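Local coordinates for protein lactaldehyde dehydrogenase (Methanocaldococcus jannaschii, PDB 3PQA) that oxidises lactaldehyde to lactate with NAD in the biosynthesis of coenzyme F420, working as a homotetramer of the aldehyde dehydrogenase family, at residues B[14-19]-B[23-28]; B[78-83]-B[89-94]; B[71-76]-B[93-98]; B[160-165]-B[206-211]. One frame throughout, in Å; residues are numbered along the deposited sequence.

Contact 1 of 4, residues B[14-19]-B[23-28]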
# COMPACT_ATOMS: atom_id res chain seq x y z
N MET B 14 -21.35 32.79 28.55
CA MET B 14 -22.25 31.69 28.25
C MET B 14 -22.21 30.66 29.38
O MET B 14 -21.13 30.23 29.79
CB MET B 14 -21.83 31.05 26.92
CG MET B 14 -22.85 30.13 26.24
SD MET B 14 -22.19 29.40 24.69
CE MET B 14 -20.83 28.45 25.35
N ASP B 15 -23.39 30.27 29.86
CA ASP B 15 -23.51 29.28 30.93
C ASP B 15 -23.06 27.90 30.44
O ASP B 15 -23.36 27.51 29.31
CB ASP B 15 -24.95 29.16 31.41
CG ASP B 15 -25.36 30.30 32.33
OD1 ASP B 15 -24.53 31.19 32.59
OD2 ASP B 15 -26.53 30.30 32.78
N VAL B 16 -22.35 27.19 31.30
CA VAL B 16 -22.01 25.79 31.06
C VAL B 16 -22.65 24.98 32.18
O VAL B 16 -22.41 25.25 33.37
CB VAL B 16 -20.48 25.55 31.04
CG1 VAL B 16 -20.17 24.05 30.87
CG2 VAL B 16 -19.79 26.39 29.95
N ILE B 17 -23.47 24.00 31.80
CA ILE B 17 -24.35 23.31 32.73
C ILE B 17 -23.87 21.90 33.08
O ILE B 17 -23.35 21.18 32.21
CB ILE B 17 -25.81 23.23 32.17
CG1 ILE B 17 -26.31 24.62 31.74
CG2 ILE B 17 -26.78 22.61 33.17
CD1 ILE B 17 -26.41 25.64 32.86
N ASN B 18 -24.02 21.51 34.34
CA ASN B 18 -23.86 20.11 34.74
C ASN B 18 -25.19 19.41 34.44
O ASN B 18 -26.21 19.78 35.02
CB ASN B 18 -23.52 20.05 36.24
CG ASN B 18 -23.43 18.62 36.79
OD1 ASN B 18 -24.12 17.70 36.35
ND2 ASN B 18 -22.59 18.45 37.81
N PRO B 19 -25.20 18.42 33.51
CA PRO B 19 -26.51 17.89 33.11
C PRO B 19 -27.22 17.04 34.17
O PRO B 19 -28.42 16.76 34.02
CB PRO B 19 -26.21 17.05 31.86
CG PRO B 19 -24.77 16.71 31.98
CD PRO B 19 -24.10 17.83 32.72
N GLU B 23 -26.96 22.54 37.64
CA GLU B 23 -26.21 23.69 38.13
C GLU B 23 -25.30 24.25 37.05
O GLU B 23 -24.77 23.51 36.21
CB GLU B 23 -25.38 23.30 39.36
CG GLU B 23 -26.24 22.87 40.54
CD GLU B 23 -25.47 22.81 41.84
OE1 GLU B 23 -24.41 22.15 41.88
OE2 GLU B 23 -25.93 23.42 42.83
N VAL B 24 -25.13 25.57 37.07
CA VAL B 24 -24.15 26.25 36.23
C VAL B 24 -22.78 25.98 36.83
O VAL B 24 -22.50 26.38 37.96
CB VAL B 24 -24.43 27.79 36.15
CG1 VAL B 24 -23.34 28.51 35.35
CG2 VAL B 24 -25.81 28.06 35.54
N ILE B 25 -21.93 25.28 36.08
CA ILE B 25 -20.57 24.96 36.50
C ILE B 25 -19.72 26.22 36.41
O ILE B 25 -19.02 26.59 37.36
CB ILE B 25 -19.91 23.86 35.61
CG1 ILE B 25 -20.76 22.59 35.57
CG2 ILE B 25 -18.50 23.54 36.10
CD1 ILE B 25 -20.37 21.63 34.46
N LYS B 26 -19.79 26.89 35.26
CA LYS B 26 -19.13 28.17 35.06
C LYS B 26 -19.64 28.86 33.81
O LYS B 26 -20.52 28.36 33.11
CB LYS B 26 -17.61 28.01 34.98
CG LYS B 26 -17.13 27.11 33.84
CD LYS B 26 -15.65 27.29 33.62
CE LYS B 26 -14.83 26.89 34.84
NZ LYS B 26 -13.44 27.40 34.68
N LYS B 27 -19.09 30.04 33.55
CA LYS B 27 -19.43 30.83 32.39
C LYS B 27 -18.17 31.02 31.55
O LYS B 27 -17.09 31.27 32.08
CB LYS B 27 -20.06 32.16 32.80
CG LYS B 27 -21.50 32.04 33.32
CD LYS B 27 -22.09 33.39 33.77
CE LYS B 27 -22.32 34.35 32.59
NZ LYS B 27 -23.59 34.07 31.83
N ILE B 28 -18.31 30.86 30.24
CA ILE B 28 -17.16 30.92 29.34
C ILE B 28 -17.40 31.96 28.24
O ILE B 28 -18.53 32.45 28.09
CB ILE B 28 -16.86 29.52 28.74
CG1 ILE B 28 -17.98 29.07 27.80
CG2 ILE B 28 -16.61 28.51 29.85
CD1 ILE B 28 -17.65 27.84 26.99

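Contact 2 of 4, residues B[78-83]-B[89-94]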
# COMPACT_ATOMS: atom_id res chain seq x y z
N LYS B 78 -12.96 13.53 35.26
CA LYS B 78 -13.95 14.18 36.14
C LYS B 78 -14.71 15.28 35.41
O LYS B 78 -15.92 15.43 35.58
CB LYS B 78 -13.29 14.77 37.40
CG LYS B 78 -12.58 13.78 38.30
CD LYS B 78 -13.55 12.94 39.11
CE LYS B 78 -12.89 12.41 40.37
NZ LYS B 78 -13.79 11.41 41.00
N ILE B 79 -13.99 16.04 34.58
CA ILE B 79 -14.62 17.07 33.77
C ILE B 79 -15.67 16.46 32.83
O ILE B 79 -16.75 17.01 32.68
CB ILE B 79 -13.59 17.92 32.99
CG1 ILE B 79 -12.82 18.83 33.97
CG2 ILE B 79 -14.30 18.79 31.94
CD1 ILE B 79 -11.46 19.33 33.43
N LEU B 80 -15.34 15.33 32.20
CA LEU B 80 -16.32 14.63 31.37
C LEU B 80 -17.57 14.23 32.17
O LEU B 80 -18.69 14.38 31.70
CB LEU B 80 -15.70 13.40 30.68
CG LEU B 80 -14.66 13.74 29.60
CD1 LEU B 80 -13.96 12.46 29.12
CD2 LEU B 80 -15.32 14.43 28.43
N ALA B 81 -17.36 13.74 33.39
CA ALA B 81 -18.47 13.33 34.25
C ALA B 81 -19.36 14.51 34.58
O ALA B 81 -20.58 14.44 34.44
CB ALA B 81 -17.94 12.68 35.52
N ILE B 82 -18.74 15.61 35.01
CA ILE B 82 -19.46 16.79 35.47
C ILE B 82 -20.12 17.57 34.32
O ILE B 82 -21.27 18.00 34.44
CB ILE B 82 -18.52 17.69 36.33
CG1 ILE B 82 -18.18 16.98 37.64
CG2 ILE B 82 -19.14 19.06 36.61
CD1 ILE B 82 -16.94 17.54 38.36
N ASP B 83 -19.40 17.72 33.21
CA ASP B 83 -19.83 18.60 32.11
C ASP B 83 -20.67 17.86 31.07
O ASP B 83 -21.70 18.37 30.62
CB ASP B 83 -18.58 19.25 31.48
CG ASP B 83 -18.91 20.33 30.45
OD1 ASP B 83 -20.03 20.84 30.41
OD2 ASP B 83 -17.99 20.67 29.67
N LYS B 89 -16.36 5.87 34.95
CA LYS B 89 -15.67 4.73 34.32
C LYS B 89 -15.56 4.86 32.79
O LYS B 89 -14.51 4.55 32.21
CB LYS B 89 -16.35 3.41 34.70
CG LYS B 89 -16.12 3.01 36.17
CD LYS B 89 -16.69 1.63 36.50
CE LYS B 89 -18.21 1.59 36.29
NZ LYS B 89 -18.85 0.48 37.05
N GLN B 90 -16.62 5.34 32.15
CA GLN B 90 -16.63 5.61 30.70
C GLN B 90 -15.79 6.83 30.34
O GLN B 90 -15.17 6.87 29.26
CB GLN B 90 -18.05 5.77 30.20
CG GLN B 90 -18.90 4.50 30.29
CD GLN B 90 -20.34 4.77 29.96
OE1 GLN B 90 -20.65 5.45 28.97
NE2 GLN B 90 -21.24 4.24 30.79
N ALA B 91 -15.77 7.82 31.22
CA ALA B 91 -14.94 9.01 31.03
C ALA B 91 -13.46 8.63 30.97
O ALA B 91 -12.72 9.16 30.12
CB ALA B 91 -15.20 10.02 32.13
N ARG B 92 -13.04 7.72 31.84
CA ARG B 92 -11.63 7.28 31.89
C ARG B 92 -11.22 6.61 30.59
O ARG B 92 -10.13 6.88 30.06
CB ARG B 92 -11.37 6.34 33.07
CG ARG B 92 -11.54 7.01 34.42
CD ARG B 92 -11.13 6.13 35.60
NE ARG B 92 -11.35 6.87 36.84
CZ ARG B 92 -12.23 6.55 37.78
NH1 ARG B 92 -12.98 5.46 37.68
NH2 ARG B 92 -12.35 7.32 38.86
N VAL B 93 -12.10 5.75 30.08
CA VAL B 93 -11.93 5.10 28.79
C VAL B 93 -11.78 6.12 27.65
O VAL B 93 -10.83 6.02 26.86
CB VAL B 93 -13.02 4.02 28.51
CG1 VAL B 93 -12.89 3.47 27.08
CG2 VAL B 93 -12.90 2.85 29.54
N GLU B 94 -12.64 7.14 27.59
CA GLU B 94 -12.48 8.18 26.56
C GLU B 94 -11.10 8.87 26.66
O GLU B 94 -10.42 9.07 25.65
CB GLU B 94 -13.60 9.24 26.58
CG GLU B 94 -13.42 10.26 25.44
CD GLU B 94 -14.45 11.37 25.38
OE1 GLU B 94 -15.51 11.28 26.04
OE2 GLU B 94 -14.19 12.34 24.64

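Contact 3 of 4, residues B[71-76]-B[93-98]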
# COMPACT_ATOMS: atom_id res chain seq x y z
N GLU B 71 -0.94 12.72 32.11
CA GLU B 71 -0.64 13.26 33.45
C GLU B 71 -1.86 13.89 34.12
O GLU B 71 -1.92 13.99 35.35
CB GLU B 71 0.53 14.26 33.40
CG GLU B 71 1.86 13.60 33.03
CD GLU B 71 2.99 14.59 32.81
OE1 GLU B 71 2.73 15.79 32.56
OE2 GLU B 71 4.17 14.15 32.86
N LYS B 72 -2.84 14.27 33.31
CA LYS B 72 -4.08 14.90 33.78
C LYS B 72 -5.29 13.97 33.64
O LYS B 72 -6.43 14.44 33.69
CB LYS B 72 -4.34 16.21 33.03
CG LYS B 72 -3.31 17.31 33.31
CD LYS B 72 -3.60 18.56 32.47
CE LYS B 72 -4.45 19.56 33.24
NZ LYS B 72 -3.60 20.41 34.12
N LYS B 73 -5.05 12.67 33.50
CA LYS B 73 -6.11 11.71 33.17
C LYS B 73 -7.34 11.81 34.08
O LYS B 73 -8.46 11.95 33.60
CB LYS B 73 -5.59 10.28 33.14
CG LYS B 73 -6.59 9.34 32.53
CD LYS B 73 -6.12 7.91 32.42
CE LYS B 73 -7.26 7.05 31.88
NZ LYS B 73 -7.06 5.60 32.20
N GLU B 74 -7.12 11.72 35.39
CA GLU B 74 -8.24 11.71 36.34
C GLU B 74 -9.04 13.02 36.32
O GLU B 74 -10.28 13.00 36.28
CB GLU B 74 -7.78 11.34 37.76
CG GLU B 74 -8.92 11.05 38.76
CD GLU B 74 -9.91 9.97 38.30
OE1 GLU B 74 -9.58 9.13 37.43
OE2 GLU B 74 -11.03 9.97 38.85
N GLU B 75 -8.31 14.14 36.33
CA GLU B 75 -8.92 15.46 36.22
C GLU B 75 -9.78 15.58 34.97
O GLU B 75 -10.91 16.09 35.04
CB GLU B 75 -7.85 16.55 36.22
CG GLU B 75 -8.41 17.97 36.31
CD GLU B 75 -7.36 19.06 36.16
OE1 GLU B 75 -7.75 20.21 35.88
OE2 GLU B 75 -6.15 18.78 36.32
N LEU B 76 -9.26 15.13 33.83
CA LEU B 76 -10.01 15.24 32.58
C LEU B 76 -11.24 14.33 32.61
O LEU B 76 -12.31 14.72 32.12
CB LEU B 76 -9.11 14.92 31.37
CG LEU B 76 -7.97 15.92 31.12
CD1 LEU B 76 -7.07 15.35 30.02
CD2 LEU B 76 -8.46 17.31 30.74
N VAL B 93 -12.10 5.75 30.08
CA VAL B 93 -11.93 5.10 28.79
C VAL B 93 -11.78 6.12 27.65
O VAL B 93 -10.83 6.02 26.86
CB VAL B 93 -13.02 4.02 28.51
CG1 VAL B 93 -12.89 3.47 27.08
CG2 VAL B 93 -12.90 2.85 29.54
N GLU B 94 -12.64 7.14 27.59
CA GLU B 94 -12.48 8.18 26.56
C GLU B 94 -11.10 8.87 26.66
O GLU B 94 -10.42 9.07 25.65
CB GLU B 94 -13.60 9.24 26.58
CG GLU B 94 -13.42 10.26 25.44
CD GLU B 94 -14.45 11.37 25.38
OE1 GLU B 94 -15.51 11.28 26.04
OE2 GLU B 94 -14.19 12.34 24.64
N VAL B 95 -10.69 9.21 27.89
CA VAL B 95 -9.39 9.87 28.08
C VAL B 95 -8.24 8.98 27.58
O VAL B 95 -7.35 9.47 26.87
CB VAL B 95 -9.12 10.31 29.54
CG1 VAL B 95 -7.75 10.98 29.62
CG2 VAL B 95 -10.19 11.27 30.05
N GLU B 96 -8.29 7.70 27.93
CA GLU B 96 -7.28 6.73 27.48
C GLU B 96 -7.23 6.64 25.94
O GLU B 96 -6.14 6.62 25.34
CB GLU B 96 -7.52 5.36 28.12
CG GLU B 96 -6.36 4.38 27.99
CD GLU B 96 -5.12 4.78 28.80
OE1 GLU B 96 -5.26 5.45 29.85
OE2 GLU B 96 -4.00 4.41 28.38
N ARG B 97 -8.40 6.62 25.29
CA ARG B 97 -8.45 6.63 23.82
C ARG B 97 -7.77 7.86 23.23
O ARG B 97 -7.05 7.77 22.23
CB ARG B 97 -9.88 6.58 23.31
CG ARG B 97 -10.76 5.58 23.99
CD ARG B 97 -10.81 4.31 23.26
NE ARG B 97 -11.82 4.35 22.20
CZ ARG B 97 -12.29 3.26 21.60
NH1 ARG B 97 -13.19 3.38 20.64
NH2 ARG B 97 -11.88 2.05 21.97
N SER B 98 -8.05 9.03 23.82
CA SER B 98 -7.49 10.29 23.31
C SER B 98 -5.97 10.30 23.35
O SER B 98 -5.34 10.84 22.44
CB SER B 98 -8.10 11.50 24.03
OG SER B 98 -7.54 11.69 25.32

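Contact 4 of 4, residues B[160-165]-B[206-211]. With SO4 (sulfate ion), chain G.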
# COMPACT_ATOMS: atom_id res chain seq x y z
N VAL B 160 -3.14 24.66 9.92
CA VAL B 160 -3.64 25.53 10.98
C VAL B 160 -5.06 25.08 11.32
O VAL B 160 -5.80 24.62 10.44
CB VAL B 160 -3.62 26.99 10.48
CG1 VAL B 160 -4.36 27.91 11.44
CG2 VAL B 160 -2.17 27.45 10.31
N ILE B 161 -5.45 25.21 12.58
CA ILE B 161 -6.76 24.77 13.04
C ILE B 161 -7.61 25.89 13.68
O ILE B 161 -7.11 26.63 14.53
CB ILE B 161 -6.62 23.65 14.06
CG1 ILE B 161 -5.78 22.50 13.49
CG2 ILE B 161 -8.00 23.15 14.53
CD1 ILE B 161 -5.18 21.60 14.58
N VAL B 162 -8.87 26.00 13.27
CA VAL B 162 -9.88 26.75 14.03
C VAL B 162 -10.93 25.75 14.47
O VAL B 162 -11.47 24.98 13.66
CB VAL B 162 -10.47 27.94 13.26
CG1 VAL B 162 -9.39 29.02 13.03
CG2 VAL B 162 -11.10 27.52 11.93
N HIS B 163 -11.19 25.72 15.77
CA HIS B 163 -11.91 24.61 16.37
C HIS B 163 -13.05 25.13 17.22
O HIS B 163 -12.80 25.81 18.22
CB HIS B 163 -10.92 23.79 17.21
CG HIS B 163 -11.56 22.73 18.05
ND1 HIS B 163 -10.93 22.19 19.15
CD2 HIS B 163 -12.76 22.11 17.96
CE1 HIS B 163 -11.72 21.27 19.70
NE2 HIS B 163 -12.83 21.20 18.99
N HIS B 164 -14.28 24.82 16.82
CA HIS B 164 -15.45 25.09 17.65
C HIS B 164 -15.95 23.83 18.36
O HIS B 164 -16.42 22.90 17.71
CB HIS B 164 -16.59 25.70 16.85
CG HIS B 164 -17.84 25.87 17.65
ND1 HIS B 164 -18.01 26.90 18.56
CD2 HIS B 164 -18.95 25.10 17.76
CE1 HIS B 164 -19.18 26.78 19.15
NE2 HIS B 164 -19.77 25.69 18.68
N PRO B 165 -15.87 23.80 19.70
CA PRO B 165 -16.39 22.68 20.48
C PRO B 165 -17.87 22.90 20.80
O PRO B 165 -18.31 24.05 20.90
CB PRO B 165 -15.55 22.75 21.75
CG PRO B 165 -15.33 24.22 21.95
CD PRO B 165 -15.32 24.86 20.58
N ASP B 206 -21.10 28.45 12.39
CA ASP B 206 -21.54 28.94 11.08
C ASP B 206 -20.45 29.74 10.35
O ASP B 206 -20.26 29.58 9.14
CB ASP B 206 -22.80 29.80 11.23
CG ASP B 206 -23.37 30.22 9.90
OD1 ASP B 206 -23.97 29.36 9.21
OD2 ASP B 206 -23.21 31.40 9.53
N GLU B 207 -19.75 30.62 11.08
CA GLU B 207 -18.69 31.42 10.47
C GLU B 207 -17.53 30.54 9.97
O GLU B 207 -16.99 30.81 8.91
CB GLU B 207 -18.18 32.52 11.42
CG GLU B 207 -17.15 33.46 10.78
CD GLU B 207 -17.65 34.12 9.49
OE1 GLU B 207 -18.86 34.41 9.39
OE2 GLU B 207 -16.83 34.35 8.58
N ILE B 208 -17.19 29.49 10.71
CA ILE B 208 -16.13 28.57 10.28
C ILE B 208 -16.52 27.86 8.97
O ILE B 208 -15.69 27.71 8.07
CB ILE B 208 -15.81 27.52 11.38
CG1 ILE B 208 -15.15 28.21 12.58
CG2 ILE B 208 -14.92 26.41 10.82
CD1 ILE B 208 -14.86 27.28 13.76
N VAL B 209 -17.78 27.47 8.88
CA VAL B 209 -18.32 26.78 7.70
C VAL B 209 -18.34 27.68 6.47
O VAL B 209 -17.93 27.26 5.38
CB VAL B 209 -19.73 26.21 7.97
CG1 VAL B 209 -20.38 25.67 6.71
CG2 VAL B 209 -19.67 25.11 9.02
N VAL B 210 -18.80 28.92 6.64
CA VAL B 210 -19.00 29.84 5.51
C VAL B 210 -17.76 30.65 5.11
O VAL B 210 -17.64 31.06 3.95
CB VAL B 210 -20.21 30.82 5.73
CG1 VAL B 210 -21.50 30.03 5.98
CG2 VAL B 210 -19.94 31.83 6.86
N ASN B 211 -16.83 30.87 6.04
CA ASN B 211 -15.66 31.72 5.78
C ASN B 211 -14.79 31.19 4.64
O ASN B 211 -14.33 30.05 4.70
CB ASN B 211 -14.81 31.88 7.03
CG ASN B 211 -13.84 33.04 6.94
OD1 ASN B 211 -12.92 33.03 6.11
ND2 ASN B 211 -14.04 34.04 7.79
S SO4 G . -23.37 24.73 20.10
O1 SO4 G . -23.78 23.70 21.04
O2 SO4 G . -23.92 26.03 20.50
O3 SO4 G . -21.92 24.81 20.09
O4 SO4 G . -23.87 24.42 18.77

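Contact 1 of 4, residues B[14-19]-B[23-28]
The carboxylate of Asp15 is the flat group that carries the polar part of this contact, and Lys27 approaches it from above its plane: NZ stands 3.1 Å from Asp15 OD1, 35° out of the plane, in a salt bridge. At the other end of the carboxylate Val24 CG2 lies 3.6 Å from Asp15 OD2. The lysine chain, bent at both chi3 and chi4, runs beside the aspartate and curls NZ back over it; Asp13 O adds a weak second bond to NZ. Replacing Lys27 by an alanine would probably leave the Asp15 carboxylate without its cross-strand counter-charge and freer to turn. The backbones form a two-stranded antiparallel hairpin, 14-17 with 24-28, whose register slips by one residue between Val16 and Ile17, a beta bulge. Ile25 N and Lys26 O both bond to Val16, at O and N respectively, which places the extra residue on the 24-28 strand. Asn18 N donates almost straight to Glu23 O (2.8 Å, 175° at the hydrogen), while Asn18 OD1 accepts from Tyr20 N and Ser21 N in the turn. On the face opposite Asp15, Met14 CE reaches Ile28 CD1 at 3.6 Å, the two chains side by side, and Val16 CG2 meets Ile28 CG2 at 3.8 Å, crossing roughly at right angles. Leu171 and Ile174 of helix 171-186 pack against Val16 and Ile28 respectively.

Contact 2 of 4, residues B[78-83]-B[89-94]
Leu80 meets Ala91 and Glu94 where helix 73-84 passes helix 88-111, and it is the residue of 78-83 that carries the contact. Earlier in that segment, the end of Lys78 swings back towards Arg92, yet NZ stays 4.8 Å from Arg92 NH2; these like charges have acidic company, since Arg92 bonds to Glu74 and Glu310 and Lys78 has a long, weak pairing with Glu74. At Leu80 the backbones come nearest, CA to CA 5.8 Å from Ala91, and CB touches Ala91 CB at 3.7 Å. With CG anti to the carbonyl carbon (chi1 -69°), the leucine sends CD1 to 3.7 Å from Ala91 O and 3.6 Å from Glu94 OE1, and CD2 to 4.0 Å from that same oxygen. The extended Glu94 chain crosses Leu80 at about a right angle. Ala81 follows at the margin, its N 4.5 Å from Ala91 CB. The short axes approach to 8.5 Å at 128°, a close helix-helix crossing consistent with the small alanine at the nearest point; the two helices, consecutive in the chain, form a splayed helical hairpin. Pro143 and Val172 also pack on Leu80. The buried carboxylate is well supplied: OE1 pairs with Lys86, and OE2 accepts from Leu144 N and Asn145 N. The leucine thus lays methyl groups against a carboxylate and gives it no polar bond; the Lys86 ammonium and the two backbone N-H groups probably offset that apolar flank and favour the ionised form.

Contact 3 of 4, residues B[71-76]-B[93-98]
Lys73 and Val95 meet at the start of helix 73-84, where it packs on helix 88-111, the second arm of a helical hairpin in the aldehyde dehydrogenase fold. The innermost touch is aliphatic: Lys73 CG lies 3.5 Å from Val95 CG1, the side chains crossing at a slant. The other methyl of the valine, CG2, is turned to Leu76, whose CB stands 4.0 Å away. Past the valine, the lysine continues to Glu96. Its CG is anti to the backbone N (chi1 -168°) and the chain beyond stays straight, which carries NZ across to Glu96 OE1 at 3.0 Å in a salt bridge; the ammonium comes on the anti side of the carboxylate and 25° out of its plane. A bend in the Glu96 chain at chi2 turns its acid group back towards the lysine. A methionine in place of Lys73 would probably leave the Glu96 carboxylate without its mate on the other helix. In the next shell, Ile69 of helix 55-71 touches both Leu76 and Val95, Leu144 backs the valine, and Val172 and Glu175 of helix 171-186 pack on Leu76. Lys72 occupies the N-cap position, and its O accepts from Leu76 N in the first turn. One turn along the second helix, Ser98 OG donates to Val95 O at 2.7 Å, tilted 19° from the carbonyl plane.

Contact 4 of 4, residues B[160-165]-B[206-211]
A sulfate ion, probably taken from the crystallisation liquor, sits at the edge of the ring of His164, the same residue whose CB packs on Ile208. His164 NE2 donates to sulfate O3 at 2.7 Å with 156° at the hydrogen, and the sulfur lies in the ring plane. His164 ND1 is bonded to Leu197 O, and Gly201 N and Ser167 N also grip the anion. Between the segments themselves the contact is apolar. Ile208 CD1 ends 3.9 Å from His164 CB, while Ile208 CG2 meets Val162 CG2 at 4.1 Å, the valine and isoleucine sliding past each other in opposite directions. With CG1 of Val162 anti to the carbonyl carbon (chi1 -67°), CG2 falls between the backbone N and that carbon, a placement that presents this methyl to the helix. The strand 160-165 and helix 206-210 have axes 9.5 Å apart at 143°, a helix laid on a sheet strand and running largely against it. This strand pairs in parallel with 122-138 and 194-196 in the mixed sheet of the NAD-binding domain, and His164 is about 9 Å, side chain to side chain, from Val225, a predicted NAD(+) site residue. With both ring nitrogens engaged, ND1 at a carbonyl and NE2 at the anion, the imidazole is fixed in rotation; two N-H donors are consistent with a protonated ring, whose positive charge the sulfate would help to balance.

Overall arrangement
From the N terminus, contact 1 closes first, a tight hairpin with three residues between its segments. Contacts 2 and 3 then open along helix 73-84 and end on helix 88-111: segments 78-83 and 89-94 form the inner pair, 71-76 and 93-98 the outer, sharing Val93 and Glu94, and the Arg92–Glu74 salt bridge ties one to the other. Contact 1 reaches contact 2 directly, with Val16, Asn18 and Pro19 packed on Ile82 and Asp83. Later in the chain, contact 4 closes a loop of 40 residues between strand 160-165 and helix 201-210. It touches none of the others; helix 171-186, within that loop, packs on residues of contacts 1, 2 and 3.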